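Local structure of extracellular solute-binding protein family 1 (Arthrobacter chlorophenolicus, 4R2F) at residues K118-E121 against K122-N126; V330-L333 against G334-E338; D260-N263 against A264-K267. The protein binds the disaccharide laminaribiose and probably delivers it, as the extracellular solute-binding component, to a sugar transporter of the ABC type. All blocks are in the same frame, centred on the assembly; numbering follows the deposited sequence.

Contact 1 of 3, residues K118-E121 against K122-N126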
# COMPACT_ATOMS: atom_id res chain seq x y z
N LYS A 118 22.25 -12.61 -5.99
CA LYS A 118 22.39 -14.06 -5.91
C LYS A 118 21.02 -14.75 -5.82
O LYS A 118 20.85 -15.85 -6.33
CB LYS A 118 23.29 -14.48 -4.72
CG LYS A 118 24.79 -14.22 -4.91
CD LYS A 118 25.53 -15.33 -5.66
CE LYS A 118 25.50 -16.68 -4.94
NZ LYS A 118 24.45 -17.61 -5.46
N VAL A 119 20.07 -14.13 -5.13
CA VAL A 119 18.69 -14.64 -5.10
C VAL A 119 18.11 -14.65 -6.50
O VAL A 119 17.56 -15.65 -6.94
CB VAL A 119 17.78 -13.79 -4.16
CG1 VAL A 119 16.30 -14.13 -4.37
CG2 VAL A 119 18.20 -14.01 -2.71
N ILE A 120 18.29 -13.55 -7.22
CA ILE A 120 17.83 -13.46 -8.59
C ILE A 120 18.42 -14.59 -9.46
O ILE A 120 17.70 -15.20 -10.23
CB ILE A 120 18.19 -12.11 -9.23
CG1 ILE A 120 17.46 -10.93 -8.55
CG2 ILE A 120 17.87 -12.12 -10.72
CD1 ILE A 120 15.96 -10.98 -8.63
N GLU A 121 19.72 -14.84 -9.33
CA GLU A 121 20.39 -15.96 -10.03
C GLU A 121 19.75 -17.29 -9.68
O GLU A 121 19.49 -18.09 -10.57
CB GLU A 121 21.87 -16.09 -9.65
CG GLU A 121 22.81 -15.00 -10.15
CD GLU A 121 24.19 -15.09 -9.48
OE1 GLU A 121 24.69 -16.22 -9.26
OE2 GLU A 121 24.79 -14.03 -9.17
N LYS A 122 19.53 -17.54 -8.39
CA LYS A 122 18.91 -18.77 -7.96
C LYS A 122 17.50 -18.91 -8.53
O LYS A 122 17.08 -20.01 -8.89
CB LYS A 122 18.91 -18.93 -6.44
CG LYS A 122 20.30 -19.09 -5.81
CD LYS A 122 20.19 -18.96 -4.28
CE LYS A 122 21.40 -19.51 -3.55
NZ LYS A 122 21.39 -20.99 -3.61
N LEU A 123 16.76 -17.81 -8.63
CA LEU A 123 15.41 -17.86 -9.19
C LEU A 123 15.45 -18.13 -10.70
O LEU A 123 14.57 -18.79 -11.24
CB LEU A 123 14.66 -16.56 -8.93
CG LEU A 123 14.40 -16.24 -7.47
CD1 LEU A 123 13.81 -14.83 -7.35
CD2 LEU A 123 13.51 -17.28 -6.80
N LYS A 124 16.46 -17.60 -11.38
CA LYS A 124 16.65 -17.90 -12.79
C LYS A 124 16.92 -19.38 -13.00
O LYS A 124 16.40 -19.97 -13.93
CB LYS A 124 17.76 -17.06 -13.39
CG LYS A 124 17.33 -15.62 -13.62
CD LYS A 124 18.43 -14.77 -14.18
CE LYS A 124 17.95 -13.34 -14.34
NZ LYS A 124 19.01 -12.50 -14.91
N SER A 125 17.70 -19.99 -12.11
CA SER A 125 18.08 -21.40 -12.27
C SER A 125 16.91 -22.30 -11.99
O SER A 125 16.68 -23.23 -12.76
CB SER A 125 19.21 -21.81 -11.32
OG SER A 125 20.37 -21.08 -11.59
N ASN A 126 16.21 -22.03 -10.88
CA ASN A 126 15.08 -22.87 -10.47
C ASN A 126 13.80 -22.63 -11.29
O ASN A 126 12.87 -23.41 -11.19
CB ASN A 126 14.82 -22.84 -8.93
CG ASN A 126 13.96 -21.65 -8.45
OD1 ASN A 126 13.36 -20.90 -9.22
ND2 ASN A 126 13.90 -21.51 -7.14

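Contact 2 of 3, residues V330-L333 against G334-E338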
# COMPACT_ATOMS: atom_id res chain seq x y z
N VAL A 330 14.66 -17.49 -1.20
CA VAL A 330 14.26 -18.33 -2.33
C VAL A 330 13.17 -19.32 -1.90
O VAL A 330 12.15 -19.53 -2.60
CB VAL A 330 15.49 -19.04 -2.92
CG1 VAL A 330 15.12 -20.05 -3.99
CG2 VAL A 330 16.46 -18.01 -3.49
N TYR A 331 13.37 -19.91 -0.74
CA TYR A 331 12.37 -20.80 -0.15
C TYR A 331 11.04 -20.07 0.02
O TYR A 331 9.97 -20.57 -0.36
CB TYR A 331 12.90 -21.34 1.19
CG TYR A 331 11.83 -21.91 2.09
CD1 TYR A 331 11.39 -23.24 1.96
CD2 TYR A 331 11.22 -21.12 3.04
CE1 TYR A 331 10.39 -23.75 2.78
CE2 TYR A 331 10.23 -21.61 3.87
CZ TYR A 331 9.81 -22.92 3.74
OH TYR A 331 8.83 -23.35 4.60
N TYR A 332 11.09 -18.86 0.60
CA TYR A 332 9.86 -18.15 0.94
C TYR A 332 9.11 -17.76 -0.34
O TYR A 332 7.92 -17.98 -0.44
CB TYR A 332 10.16 -16.94 1.80
CG TYR A 332 8.97 -16.32 2.55
CD1 TYR A 332 8.45 -16.94 3.69
CD2 TYR A 332 8.43 -15.10 2.16
CE1 TYR A 332 7.39 -16.37 4.39
CE2 TYR A 332 7.37 -14.51 2.85
CZ TYR A 332 6.84 -15.15 3.98
OH TYR A 332 5.82 -14.60 4.70
N LEU A 333 9.82 -17.20 -1.32
CA LEU A 333 9.16 -16.87 -2.60
C LEU A 333 8.47 -18.07 -3.25
O LEU A 333 7.39 -17.92 -3.83
CB LEU A 333 10.17 -16.28 -3.58
CG LEU A 333 10.66 -14.89 -3.22
CD1 LEU A 333 11.86 -14.57 -4.08
CD2 LEU A 333 9.54 -13.89 -3.44
N GLY A 334 9.08 -19.24 -3.11
CA GLY A 334 8.53 -20.48 -3.65
C GLY A 334 7.24 -20.95 -3.01
O GLY A 334 6.52 -21.72 -3.61
N LYS A 335 6.93 -20.50 -1.79
CA LYS A 335 5.73 -20.90 -1.06
C LYS A 335 4.60 -19.84 -1.06
O LYS A 335 3.46 -20.09 -0.60
CB LYS A 335 6.11 -21.30 0.38
CG LYS A 335 7.05 -22.51 0.46
CD LYS A 335 6.37 -23.79 0.91
CE LYS A 335 6.21 -23.84 2.43
NZ LYS A 335 5.07 -24.67 2.92
N LEU A 336 4.91 -18.66 -1.57
CA LEU A 336 3.93 -17.55 -1.61
C LEU A 336 2.59 -17.91 -2.21
O LEU A 336 1.56 -17.42 -1.75
CB LEU A 336 4.48 -16.35 -2.38
CG LEU A 336 5.59 -15.58 -1.69
CD1 LEU A 336 5.95 -14.41 -2.58
CD2 LEU A 336 5.20 -15.11 -0.30
N LYS A 337 2.57 -18.74 -3.26
CA LYS A 337 1.29 -19.16 -3.84
C LYS A 337 0.28 -19.67 -2.81
O LYS A 337 -0.92 -19.46 -2.96
CB LYS A 337 1.52 -20.23 -4.92
CG LYS A 337 2.20 -21.49 -4.44
CD LYS A 337 2.49 -22.46 -5.58
CE LYS A 337 3.07 -23.74 -5.03
NZ LYS A 337 3.85 -24.46 -6.06
N GLU A 338 0.75 -20.30 -1.74
CA GLU A 338 -0.18 -20.84 -0.73
C GLU A 338 -1.02 -19.75 -0.08
O GLU A 338 -2.15 -20.00 0.33
CB GLU A 338 0.58 -21.59 0.38
CG GLU A 338 1.23 -22.88 -0.11
CD GLU A 338 2.30 -23.42 0.83
OE1 GLU A 338 2.35 -23.02 2.02
OE2 GLU A 338 3.08 -24.27 0.36
O HOH W 1 5.14 -19.16 -4.70

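Contact 3 of 3, residues D260-N263 against A264-K267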
# COMPACT_ATOMS: atom_id res chain seq x y z
N ASP A 260 -8.78 -1.33 12.57
CA ASP A 260 -9.95 -2.01 13.11
C ASP A 260 -11.20 -1.17 13.02
O ASP A 260 -12.27 -1.69 12.71
CB ASP A 260 -9.71 -2.41 14.59
CG ASP A 260 -8.80 -3.63 14.73
OD1 ASP A 260 -8.55 -4.32 13.73
OD2 ASP A 260 -8.33 -3.89 15.85
N ASN A 261 -11.09 0.12 13.34
CA ASN A 261 -12.25 1.01 13.27
C ASN A 261 -12.80 1.06 11.86
O ASN A 261 -14.01 1.01 11.65
CB ASN A 261 -11.89 2.45 13.65
CG ASN A 261 -11.51 2.62 15.11
OD1 ASN A 261 -10.80 3.56 15.44
ND2 ASN A 261 -11.96 1.73 15.97
N LEU A 262 -11.90 1.20 10.90
CA LEU A 262 -12.27 1.34 9.50
C LEU A 262 -12.87 0.02 8.96
O LEU A 262 -13.92 0.04 8.31
CB LEU A 262 -11.06 1.81 8.68
CG LEU A 262 -11.30 1.87 7.16
CD1 LEU A 262 -12.50 2.76 6.81
CD2 LEU A 262 -10.04 2.36 6.50
N ASN A 263 -12.20 -1.10 9.21
CA ASN A 263 -12.74 -2.40 8.85
C ASN A 263 -14.16 -2.61 9.42
O ASN A 263 -15.06 -3.04 8.72
CB ASN A 263 -11.82 -3.51 9.30
CG ASN A 263 -10.55 -3.60 8.48
OD1 ASN A 263 -10.42 -3.01 7.41
ND2 ASN A 263 -9.60 -4.36 8.97
N ALA A 264 -14.36 -2.27 10.70
CA ALA A 264 -15.67 -2.38 11.31
C ALA A 264 -16.73 -1.55 10.60
O ALA A 264 -17.87 -1.99 10.48
CB ALA A 264 -15.62 -2.02 12.80
N GLN A 265 -16.37 -0.35 10.11
CA GLN A 265 -17.35 0.45 9.36
C GLN A 265 -17.82 -0.28 8.08
O GLN A 265 -18.97 -0.20 7.71
CB GLN A 265 -16.80 1.82 8.96
CG GLN A 265 -16.68 2.83 10.09
CD GLN A 265 -16.59 4.26 9.57
OE1 GLN A 265 -15.92 4.55 8.56
NE2 GLN A 265 -17.29 5.15 10.24
N TRP A 266 -16.88 -0.94 7.41
CA TRP A 266 -17.20 -1.74 6.26
C TRP A 266 -18.03 -2.97 6.63
O TRP A 266 -19.06 -3.22 6.02
CB TRP A 266 -15.92 -2.15 5.54
CG TRP A 266 -15.42 -1.05 4.64
CD1 TRP A 266 -14.32 -0.25 4.83
CD2 TRP A 266 -16.03 -0.61 3.41
NE1 TRP A 266 -14.21 0.64 3.79
CE2 TRP A 266 -15.25 0.44 2.90
CE3 TRP A 266 -17.16 -1.02 2.68
CZ2 TRP A 266 -15.57 1.11 1.71
CZ3 TRP A 266 -17.46 -0.36 1.49
CH2 TRP A 266 -16.65 0.67 1.00
N LYS A 267 -17.62 -3.71 7.65
CA LYS A 267 -18.32 -4.91 8.06
C LYS A 267 -19.76 -4.63 8.50
O LYS A 267 -20.67 -5.34 8.14
CB LYS A 267 -17.58 -5.62 9.19
CG LYS A 267 -18.13 -7.01 9.50
CD LYS A 267 -17.59 -7.56 10.80
CE LYS A 267 -18.32 -8.84 11.14
NZ LYS A 267 -17.82 -9.39 12.43

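Contact 1 of 3, residues K118-E121 against K122-N126
Lys122 opens the second half of the alpha-helix 117-126 by donating its backbone N-H to Lys118 O, 3.0 Å away, the first of five consecutive i to i+4 bonds that make residues 118-126 a regular helical segment. Its CG is carried back over the same carbonyl, since it stands on the backbone-N side of CB, opposite its own carbonyl carbon (chi1 -67°). Further out, Lys122 CE comes within 4.1 Å of Lys118 NZ, the two chains crossing at a slant. The two ammonium groups are not in contact, and Lys122 NZ is claimed by a salt bridge to Glu327 on helix 322-335, which probably offsets the nearness of the like charge.

Leu123 N bonds to Val119 O at 2.9 Å. One turn apart on the buried side of the helix, these two residues point their side chains the same way, and Leu123 CD1 rests against Val119 CG1 at 3.9 Å. This pair faces the core: Leu123 also packs on Leu333 of helix 322-335, and Val119 on Val149 of strand 145-161.

Lys124 repeats the pattern, its N reaching Ile120 O. Its side chain is fully extended beyond CG, and the aliphatic part runs past Ile120 until Lys124 CE meets the Ile120 CG2 branch at 3.8 Å. The ammonium end makes a cation-pi contact with Phe129, on which Ile120 also packs, so both members of the pair meet the same aromatic residue.

At Ser125 the backbone N bonds to Glu121 O over 3.0 Å. The hydroxyl leans back toward the same carbonyl, leaving Ser125 OG 3.3 Å from Glu121 O.

Contact 2 of 3, residues V330-L333 against G334-E338
Leu333 O accepts a 2.7 Å hydrogen bond from a water that in turn takes the N-H of Lys337 at 3.0 Å, bridging the break between helix 322-335 and helix 337-341. The same carbonyl receives only a weak bond from Leu336 N. Regular alpha-helical bonding reaches Gly334, whose N bonds to Val330 O; then Lys335 N turns chiefly to Tyr332 O at 3.0 Å, standing well above the carbonyl plane, and keeps just a weak link to Tyr331 O. This shift from i to i+4 toward i to i+3 bonding is of 3-10 type and accompanies the weakening of the helix around 334-336.

Lys335 bends at chi2 and chi3, bringing its CE to 3.4 Å from Tyr331 OH, while NZ goes on to a salt bridge with Glu338, its hydrogen bonds to OE1 and OE2 both weak. Leu336 forks between two residues: Leu336 CD1 lies 3.7 Å from Leu333 CD2, and Leu336 CD2 approaches Tyr332 CE2 at 3.9 Å.

Around this turn, Tyr331 OH is bonded to Ile59 O of helix 50-61, the helix that Tyr332 also packs against. Leu333 and Tyr332 both rest on Ile313 of strand 306-316, and Val330 faces helix 117-126.

Contact 3 of 3, residues D260-N263 against A264-K267
Trp266 packs back against Leu262 one turn earlier. Trp266 CB lies 3.4 Å from Asn263 O. At the next atom, a chi1 of -82° turns CG away from the residue's own carbonyl carbon and carries the indole back along the helix toward the preceding turn. There Trp266 CD1 approaches Leu262 O at 3.5 Å and Leu262 CD1 at 4.0 Å, and Trp266 NE1 lies 4.1 Å from that same methyl carbon. Leu262 meets it with CG anti to its backbone N (chi1 175°), and the two side chains run side by side in the same direction. The Trp266 side chain also touches Val284 of helix 280-284 and Ala271.

The backbone beneath is a regular stretch of alpha-helix, the helix 259-267 of this solute-binding protein, with four successive i to i+4 bonds. It runs near the sugar pocket, the side chain of Leu262 lying about 7 Å from a bound glucose unit. Trp266 N reaches Leu262 O at 3.2 Å, so this one carbonyl takes the N-H of Trp266 and also lies close to its ring. The last of the series joins Lys267 N to Asn263 O at 2.9 Å.

Gln265 CB, too, comes within 3.4 Å of Leu262 O; the chain then extends beyond CG, and Gln265 NE2 finds its acceptor in Asp251 OD2.

Overall arrangement
Along the chain the order is contact 1, contact 3, contact 2. Contacts 1 and 2 belong to one packed region: their centres are 13 Å apart, and helix 117-126 lies directly against helix 322-335, with Val330 set against Val119 and Lys122. Contact 3, on helix 259-267, is remote, its centre 41 Å from that of contact 1 and 30 Å from that of contact 2, and contacts 1 and 3 fall on opposite sides of the chain's centre. This spread is consistent with the two-lobed architecture of solute-binding proteins. Contact 3 is nearer the bound sugar, whereas the Tyr332 side chain of contact 2 remains about 14 Å from a glucose unit.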